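Local coordinates for protein putative prolyl-tRNA synthetase (Leishmania major, PDB 5XIL) that probably charges proline tRNA with L-proline at the expense of ATP, this chain holding its class II catalytic core, anticodon-binding domain and zinc-binding C-terminal domain, at residues Y116-Y119 with A120-R124; W165-A168 with E169-A172; E10-F13 with S14-Y17; K199-K202 with E203-A206. All coordinates share one frame; numbering follows the deposited sequence.

Interaction 1: residues Y116-Y119 with A120-R124; sequences YPYY and AKWIR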
# COMPACT_ATOMS: atom_id res chain seq x y z
N TYR A 116 -20.45 -3.80 10.56
CA TYR A 116 -21.81 -3.79 10.09
C TYR A 116 -22.75 -2.90 10.93
O TYR A 116 -23.72 -2.33 10.38
CB TYR A 116 -22.32 -5.21 9.89
CG TYR A 116 -21.63 -5.95 8.73
CD1 TYR A 116 -20.66 -5.33 7.90
CD2 TYR A 116 -21.90 -7.30 8.49
CE1 TYR A 116 -20.04 -6.04 6.86
CE2 TYR A 116 -21.32 -8.00 7.41
CZ TYR A 116 -20.37 -7.39 6.60
OH TYR A 116 -19.74 -8.10 5.53
N PRO A 117 -22.39 -2.65 12.20
CA PRO A 117 -23.14 -1.59 12.91
C PRO A 117 -22.94 -0.24 12.25
O PRO A 117 -23.88 0.56 12.22
CB PRO A 117 -22.54 -1.62 14.33
CG PRO A 117 -22.08 -3.04 14.51
CD PRO A 117 -21.62 -3.50 13.13
N TYR A 118 -21.73 0.06 11.77
CA TYR A 118 -21.53 1.29 11.07
C TYR A 118 -22.26 1.34 9.76
O TYR A 118 -22.75 2.42 9.37
CB TYR A 118 -20.01 1.69 10.97
CG TYR A 118 -19.52 2.09 12.33
CD1 TYR A 118 -19.14 1.13 13.26
CD2 TYR A 118 -19.56 3.42 12.74
CE1 TYR A 118 -18.79 1.47 14.58
CE2 TYR A 118 -19.18 3.79 14.03
CZ TYR A 118 -18.80 2.80 14.97
OH TYR A 118 -18.41 3.15 16.28
N TYR A 119 -22.32 0.22 9.04
CA TYR A 119 -23.06 0.16 7.81
C TYR A 119 -24.53 0.56 8.10
O TYR A 119 -25.16 1.27 7.34
CB TYR A 119 -23.00 -1.25 7.19
CG TYR A 119 -21.74 -1.48 6.35
CD1 TYR A 119 -20.51 -0.98 6.77
CD2 TYR A 119 -21.78 -2.18 5.14
CE1 TYR A 119 -19.34 -1.20 6.01
CE2 TYR A 119 -20.60 -2.40 4.37
CZ TYR A 119 -19.41 -1.89 4.83
OH TYR A 119 -18.23 -2.01 4.14
N ALA A 120 -25.07 0.04 9.19
CA ALA A 120 -26.45 0.38 9.60
C ALA A 120 -26.57 1.89 9.80
O ALA A 120 -27.49 2.49 9.31
CB ALA A 120 -26.85 -0.40 10.86
N LYS A 121 -25.58 2.49 10.46
CA LYS A 121 -25.56 3.90 10.72
C LYS A 121 -25.43 4.75 9.45
O LYS A 121 -26.19 5.69 9.21
CB LYS A 121 -24.46 4.18 11.75
CG LYS A 121 -24.46 5.61 12.19
CD LYS A 121 -23.23 6.03 12.93
CE LYS A 121 -23.17 7.56 13.02
NZ LYS A 121 -22.86 7.97 14.42
N TRP A 122 -24.53 4.36 8.56
CA TRP A 122 -24.26 5.12 7.38
C TRP A 122 -25.33 4.96 6.36
O TRP A 122 -25.49 5.80 5.53
CB TRP A 122 -22.92 4.69 6.75
CG TRP A 122 -21.75 4.99 7.64
CD1 TRP A 122 -21.61 6.05 8.47
CD2 TRP A 122 -20.50 4.25 7.71
NE1 TRP A 122 -20.38 6.00 9.10
CE2 TRP A 122 -19.67 4.92 8.63
CE3 TRP A 122 -20.02 3.06 7.11
CZ2 TRP A 122 -18.36 4.47 8.95
CZ3 TRP A 122 -18.73 2.61 7.44
CH2 TRP A 122 -17.92 3.29 8.35
N ILE A 123 -26.08 3.87 6.38
CA ILE A 123 -27.09 3.72 5.34
C ILE A 123 -28.41 4.27 5.91
O ILE A 123 -29.16 3.56 6.56
CB ILE A 123 -27.23 2.29 4.87
CG1 ILE A 123 -25.98 1.82 4.14
CG2 ILE A 123 -28.44 2.08 3.98
CD1 ILE A 123 -25.80 0.30 4.14
N ARG A 124 -28.66 5.54 5.61
CA ARG A 124 -29.82 6.27 6.13
C ARG A 124 -30.94 6.23 5.16
O ARG A 124 -32.07 6.36 5.57
CB ARG A 124 -29.46 7.74 6.43
CG ARG A 124 -28.45 7.88 7.57
CD ARG A 124 -27.62 9.16 7.44
NE ARG A 124 -26.96 9.24 6.14
CZ ARG A 124 -26.33 10.32 5.65
NH1 ARG A 124 -26.24 11.45 6.37
NH2 ARG A 124 -25.78 10.27 4.44
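The indole of Trp122 lies against the residue one helical turn earlier, and Tyr118 meets its face in two ways. CB of Tyr118 stands 3.7 Å from the centre of the six-membered ring, only 10° off its normal, a CH-pi contact. The backbone O of Tyr118 hangs over the same indole, 3.3 Å from Trp122 CG, while accepting from Trp122 N at 2.8 Å. The indole reaches this place because CG of Trp122 is anti to its carbonyl carbon (chi1 -64°), which swings the ring back toward the earlier turn. The two aromatic rings themselves meet obliquely, their planes 51° apart. Tyr119 also touches the indole, its CD1 within 4.1 Å of Trp122 CZ3, and Tyr116 CD1 lies over the centre of the Tyr119 ring. Next in sequence, Ile123, the first residue to leave helical geometry, still gives its N to Tyr119 O at 2.9 Å, and its CD1 folds back to 3.4 Å from the same Tyr119 O.

A second shell fixes the polar ends. The hydroxyls of Tyr116 and Tyr119 both bond to His162 within the chain, whereas Tyr118 OH reaches Tyr29 O, and Trp122 NE1 and Lys121 NZ reach Glu28, of the second subunit. The charge of Glu28 probably strengthens this hold across the dimer interface.

Interaction 2: residues W165-A168 with E169-A172; sequences WAKA and EECA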
# COMPACT_ATOMS: atom_id res chain seq x y z
N TRP A 165 -25.35 -3.21 -1.47
CA TRP A 165 -25.97 -2.64 -2.64
C TRP A 165 -27.52 -2.61 -2.43
O TRP A 165 -28.04 -3.43 -1.72
CB TRP A 165 -25.71 -3.51 -3.86
CG TRP A 165 -24.28 -3.63 -4.26
CD1 TRP A 165 -23.33 -4.46 -3.74
CD2 TRP A 165 -23.65 -2.85 -5.28
NE1 TRP A 165 -22.12 -4.23 -4.40
CE2 TRP A 165 -22.30 -3.26 -5.34
CE3 TRP A 165 -24.10 -1.87 -6.17
CZ2 TRP A 165 -21.39 -2.73 -6.30
CZ3 TRP A 165 -23.19 -1.29 -7.05
CH2 TRP A 165 -21.85 -1.72 -7.10
N ALA A 166 -28.19 -1.77 -3.18
CA ALA A 166 -29.67 -1.72 -3.24
C ALA A 166 -30.33 -2.95 -3.87
O ALA A 166 -31.33 -3.44 -3.32
CB ALA A 166 -30.15 -0.41 -3.94
N LYS A 167 -29.76 -3.46 -4.97
CA LYS A 167 -30.31 -4.61 -5.71
C LYS A 167 -29.43 -5.85 -5.67
O LYS A 167 -28.22 -5.77 -5.69
CB LYS A 167 -30.55 -4.30 -7.20
CG LYS A 167 -31.48 -3.12 -7.49
CD LYS A 167 -32.23 -3.29 -8.83
CE LYS A 167 -31.34 -3.64 -10.01
NZ LYS A 167 -30.48 -2.49 -10.42
N ALA A 168 -30.07 -7.00 -5.73
CA ALA A 168 -29.39 -8.29 -5.76
C ALA A 168 -28.47 -8.44 -6.95
O ALA A 168 -27.39 -9.00 -6.85
CB ALA A 168 -30.40 -9.41 -5.79
N GLU A 169 -28.92 -7.98 -8.11
CA GLU A 169 -28.13 -8.10 -9.33
C GLU A 169 -26.78 -7.41 -9.23
O GLU A 169 -25.77 -7.89 -9.78
CB GLU A 169 -28.92 -7.54 -10.49
CG GLU A 169 -30.14 -8.40 -10.78
CD GLU A 169 -31.39 -8.06 -9.92
OE1 GLU A 169 -31.35 -7.18 -9.00
OE2 GLU A 169 -32.43 -8.72 -10.17
N GLU A 170 -26.78 -6.26 -8.60
CA GLU A 170 -25.60 -5.47 -8.45
C GLU A 170 -24.56 -6.21 -7.60
O GLU A 170 -23.36 -6.22 -7.91
CB GLU A 170 -25.92 -4.18 -7.73
CG GLU A 170 -26.88 -3.31 -8.59
CD GLU A 170 -27.41 -2.08 -7.84
OE1 GLU A 170 -27.73 -2.11 -6.59
OE2 GLU A 170 -27.45 -1.06 -8.52
N CYS A 171 -25.07 -6.76 -6.50
CA CYS A 171 -24.25 -7.46 -5.52
C CYS A 171 -23.62 -8.71 -6.18
O CYS A 171 -22.41 -8.88 -6.12
CB CYS A 171 -25.12 -7.80 -4.33
SG CYS A 171 -24.29 -8.73 -3.01
N ALA A 172 -24.44 -9.51 -6.89
CA ALA A 172 -23.98 -10.71 -7.59
C ALA A 172 -22.97 -10.42 -8.64
O ALA A 172 -21.99 -11.19 -8.82
CB ALA A 172 -25.13 -11.49 -8.22
O HOH W 1 -26.88 0.11 -4.91
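Trp165 and Glu170 make the dense part of this helix start: Glu170 CB sits over one face of the indole, 3.3 Å from Trp165 CE3. Cys171 continues the cover along that face, its CA 3.6 Å from Trp165 CD1 in a CH-pi contact, while its sulfur meets the five-membered ring only obliquely. From this packed base the Glu170 carboxylate turns back to the residues ahead of the helix. Its OE1 accepts from Lys167 N at 2.9 Å, met from above the carboxylate plane, and takes a further proton from a water that is itself held by Ala166 N at 2.9 Å. Glu170 thus returns a side-chain bond to the N-H of Lys167, the N-cap residue three positions earlier.

The exposed Lys167 chain is the looser side. Its NZ is 3.9 Å from Glu170 OE2, a long salt bridge and a doubtful one, since the lysine is modelled twice. In the first helical turn Lys167 O receives weak bonds from Glu170 N and Cys171 N; a regular one follows, Ala172 N to Ala168 O at 3.0 Å. Trp165 NE1 is held by Glu174 further along the helix. The turn joins the end of strand 156-165 to helix 168-189, with Cys171 resting on Trp258 and Asn260 of the adjacent strand 253-265.

Interaction 3: residues E10-F13 with S14-Y17; sequences EENF and SAWY. With ACT (acetate ion), chain D.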
# COMPACT_ATOMS: atom_id res chain seq x y z
N GLU A 10 9.35 -34.20 -4.39
CA GLU A 10 8.64 -35.51 -4.59
C GLU A 10 8.86 -36.45 -3.43
O GLU A 10 8.11 -37.43 -3.29
CB GLU A 10 9.12 -36.20 -5.88
CG GLU A 10 8.84 -35.44 -7.19
CD GLU A 10 9.83 -34.31 -7.53
OE1 GLU A 10 10.90 -34.20 -6.90
OE2 GLU A 10 9.49 -33.48 -8.43
N GLU A 11 9.83 -36.12 -2.57
CA GLU A 11 10.21 -37.02 -1.49
C GLU A 11 9.89 -36.57 -0.12
O GLU A 11 9.48 -37.39 0.68
CB GLU A 11 11.70 -37.32 -1.55
CG GLU A 11 12.08 -37.99 -2.85
CD GLU A 11 11.32 -39.27 -3.09
OE1 GLU A 11 11.14 -40.05 -2.15
OE2 GLU A 11 10.94 -39.51 -4.25
N ASN A 12 10.05 -35.28 0.17
CA ASN A 12 9.67 -34.75 1.44
C ASN A 12 9.30 -33.26 1.29
O ASN A 12 10.10 -32.39 1.48
CB ASN A 12 10.79 -34.84 2.44
CG ASN A 12 10.33 -34.46 3.81
OD1 ASN A 12 9.33 -33.74 3.99
ND2 ASN A 12 11.07 -34.92 4.80
N PHE A 13 8.06 -33.03 0.94
CA PHE A 13 7.65 -31.68 0.54
C PHE A 13 7.72 -30.66 1.63
O PHE A 13 8.16 -29.55 1.41
CB PHE A 13 6.24 -31.77 -0.03
CG PHE A 13 5.77 -30.52 -0.71
CD1 PHE A 13 6.45 -30.01 -1.79
CD2 PHE A 13 4.62 -29.87 -0.29
CE1 PHE A 13 6.03 -28.91 -2.47
CE2 PHE A 13 4.21 -28.75 -0.93
CZ PHE A 13 4.89 -28.27 -2.04
N SER A 14 7.33 -31.02 2.85
CA SER A 14 7.48 -30.09 3.96
C SER A 14 8.90 -29.61 4.23
O SER A 14 9.09 -28.45 4.55
CB SER A 14 6.98 -30.69 5.25
OG SER A 14 5.65 -30.94 5.06
N ALA A 15 9.86 -30.51 4.19
CA ALA A 15 11.23 -30.14 4.41
C ALA A 15 11.80 -29.34 3.22
O ALA A 15 12.59 -28.43 3.40
CB ALA A 15 12.10 -31.38 4.63
N TRP A 16 11.40 -29.71 2.01
CA TRP A 16 11.76 -28.95 0.85
C TRP A 16 11.30 -27.48 1.02
O TRP A 16 12.07 -26.56 0.81
CB TRP A 16 11.10 -29.56 -0.36
CG TRP A 16 11.26 -28.71 -1.56
CD1 TRP A 16 12.31 -28.71 -2.43
CD2 TRP A 16 10.32 -27.76 -2.08
NE1 TRP A 16 12.12 -27.82 -3.43
CE2 TRP A 16 10.92 -27.18 -3.24
CE3 TRP A 16 9.06 -27.33 -1.68
CZ2 TRP A 16 10.29 -26.19 -4.01
CZ3 TRP A 16 8.43 -26.35 -2.43
CH2 TRP A 16 9.07 -25.76 -3.58
N TYR A 17 10.04 -27.31 1.41
CA TYR A 17 9.43 -25.97 1.43
C TYR A 17 10.16 -25.13 2.48
O TYR A 17 10.52 -23.99 2.23
CB TYR A 17 7.98 -26.12 1.82
CG TYR A 17 7.18 -24.84 1.87
CD1 TYR A 17 6.80 -24.21 0.73
CD2 TYR A 17 6.74 -24.34 3.07
CE1 TYR A 17 6.05 -23.05 0.79
CE2 TYR A 17 5.98 -23.19 3.14
CZ TYR A 17 5.65 -22.55 1.97
OH TYR A 17 4.87 -21.42 2.08
C ACT D . 3.85 -28.20 3.41
O ACT D . 4.32 -28.18 4.54
OXT ACT D . 2.81 -28.82 3.04
CH3 ACT D . 4.65 -27.41 2.40
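Phe13 and Trp16 both carry CG anti to the backbone N (chi1 -169° and 171°), and these matching torsions send the two rings the same way from successive turns of the helix. They lie side by side, planes 11° apart but slid so far that they barely overlap; the closest atoms are Phe13 CE1 and Trp16 CE3, 3.5 Å apart. Asn12 is the N-cap. Its OD1 accepts from Ala15 N at 3.3 Å, the donor well above the amide plane, while its CG packs 3.6 Å from Ala15 CB. The helix proper begins with Trp16 N to Asn12 O at 3.0 Å and Tyr17 N to Phe13 O at 2.9 Å.

An acetate ion, probably from the crystallisation liquor, rests beside this turn: Ser14 OG donates to its O at 3.1 Å, and its methyl carbon CH3 touches both Phe13 CE2 and Tyr17 CB, 3.6 Å from each. Tyr512, the C-terminal residue, also bonds to the ion.

Trp16 NE1 is anchored on Asp278 O and Tyr17 OH on Pro149 O. Helix 13-23 starts against helix 267-276, where Phe13 presses on Met274 and Tyr17 on Ile273 and Met274.

Interaction 4: residues K199-K202 with E203-A206; sequences KTEK and EKFA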
# COMPACT_ATOMS: atom_id res chain seq x y z
N LYS A 199 -18.54 -22.71 -4.37
CA LYS A 199 -18.48 -23.67 -3.33
C LYS A 199 -19.84 -24.41 -3.23
O LYS A 199 -20.90 -23.85 -3.57
CB LYS A 199 -18.14 -23.06 -1.99
CG LYS A 199 -16.74 -22.46 -1.88
CD LYS A 199 -15.68 -23.52 -1.87
CE LYS A 199 -14.43 -22.94 -1.22
NZ LYS A 199 -13.30 -23.90 -1.30
N THR A 200 -19.79 -25.69 -2.86
CA THR A 200 -21.06 -26.36 -2.47
C THR A 200 -21.69 -25.69 -1.25
O THR A 200 -21.04 -24.97 -0.44
CB THR A 200 -20.83 -27.86 -2.13
OG1 THR A 200 -20.02 -27.96 -0.96
CG2 THR A 200 -20.18 -28.58 -3.30
N GLU A 201 -22.97 -26.01 -1.03
CA GLU A 201 -23.64 -25.59 0.23
C GLU A 201 -22.84 -25.91 1.47
O GLU A 201 -22.69 -25.08 2.38
CB GLU A 201 -25.04 -26.23 0.34
CG GLU A 201 -26.08 -25.55 -0.50
CD GLU A 201 -26.41 -24.14 -0.04
OE1 GLU A 201 -26.59 -23.86 1.16
OE2 GLU A 201 -26.54 -23.29 -0.93
N LYS A 202 -22.28 -27.13 1.52
CA LYS A 202 -21.50 -27.56 2.68
C LYS A 202 -20.23 -26.67 2.86
O LYS A 202 -19.81 -26.35 3.93
CB LYS A 202 -21.04 -29.05 2.47
CG LYS A 202 -20.19 -29.60 3.63
CD LYS A 202 -19.85 -31.08 3.42
CE LYS A 202 -19.06 -31.71 4.58
NZ LYS A 202 -18.73 -33.22 4.51
N GLU A 203 -19.62 -26.28 1.77
CA GLU A 203 -18.31 -25.61 1.87
C GLU A 203 -18.33 -24.08 1.81
O GLU A 203 -17.30 -23.45 1.94
CB GLU A 203 -17.38 -26.14 0.75
CG GLU A 203 -17.06 -27.60 0.92
CD GLU A 203 -16.12 -27.90 2.07
OE1 GLU A 203 -15.23 -27.09 2.38
OE2 GLU A 203 -16.20 -29.03 2.56
N LYS A 204 -19.48 -23.49 1.62
CA LYS A 204 -19.57 -22.05 1.60
C LYS A 204 -19.33 -21.39 2.94
O LYS A 204 -19.35 -22.03 4.00
CB LYS A 204 -20.90 -21.61 1.07
CG LYS A 204 -22.04 -21.80 2.04
CD LYS A 204 -23.34 -21.46 1.36
CE LYS A 204 -24.44 -21.11 2.37
NZ LYS A 204 -25.77 -21.00 1.68
N PHE A 205 -19.15 -20.10 2.89
CA PHE A 205 -19.11 -19.30 4.12
C PHE A 205 -20.49 -19.31 4.74
O PHE A 205 -21.50 -18.93 4.09
CB PHE A 205 -18.70 -17.89 3.80
CG PHE A 205 -18.80 -16.95 4.98
CD1 PHE A 205 -18.35 -17.34 6.26
CD2 PHE A 205 -19.40 -15.73 4.85
CE1 PHE A 205 -18.47 -16.47 7.37
CE2 PHE A 205 -19.48 -14.86 5.93
CZ PHE A 205 -19.06 -15.23 7.20
N ALA A 206 -20.52 -19.76 5.99
CA ALA A 206 -21.76 -20.11 6.71
C ALA A 206 -22.72 -18.93 6.76
O ALA A 206 -23.90 -19.10 6.50
CB ALA A 206 -21.43 -20.59 8.14
O HOH W 2 -13.89 -26.46 -0.52
O HOH W 3 -20.55 -23.53 5.74
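The chain turns back at Thr200, whose O accepts from Glu203 N at 2.9 Å and Lys204 N at 3.0 Å, both weak bonds with bent N-H angles. Thr200 reinforces the turn with its side chain: OG1, between the backbone N and the carbonyl carbon (chi1 66°), also accepts from Glu203 N, at 3.2 Å, giving that N-H two acceptors on one residue. The hydroxyl is further engaged by Glu444 and Thr476. Glu201 and Lys204 then run side by side, and in the conformers modelled here a salt bridge joins Glu201 OE1 to Lys204 NZ at 3.0 Å, the amine on the syn side of the carboxylate but 30° out of its plane. Each residue has a second conformer, so its occupancy is doubtful. Lys204 NZ also bonds to Asp209 O.

The turn opens the connection between the antiparallel strands 195-198 and 210-218 of the class II core, and it meets the C-terminal domain through helix 441-455, which carries the zinc ligand Cys443. The aliphatic part of Lys199, which is buried, lies obliquely across Glu203, CD to CB 4.1 Å. A water held by Lys199 NZ at 2.7 Å comes within 3.3 Å of Glu203 OE1, a longer approach. Lys199 NZ is paired with Glu215, and Glu203 OE1 with Lys475 of the C-terminal domain.

Along the chain the order is interaction 3, then 1, 2 and 4, each closing before the next opens. Interactions 1, 2 and 4 all fall within the class II synthetase core. The centres of interactions 1 and 2 are about 17 Å apart, and both border strand 253-265, one from the end of helix 111-122 and the other from the start of helix 168-189. Interaction 4 lies about 20 Å from interaction 2, centre to centre, and faces the zinc-binding C-terminal domain. Interaction 3, which opens the N-terminal helix, stands apart, its centre about 49 Å from that of interaction 1 and across the chain's centre. Interaction 1 thus lies at the subunit interface, while interaction 2 is a strand-to-helix junction inside the core.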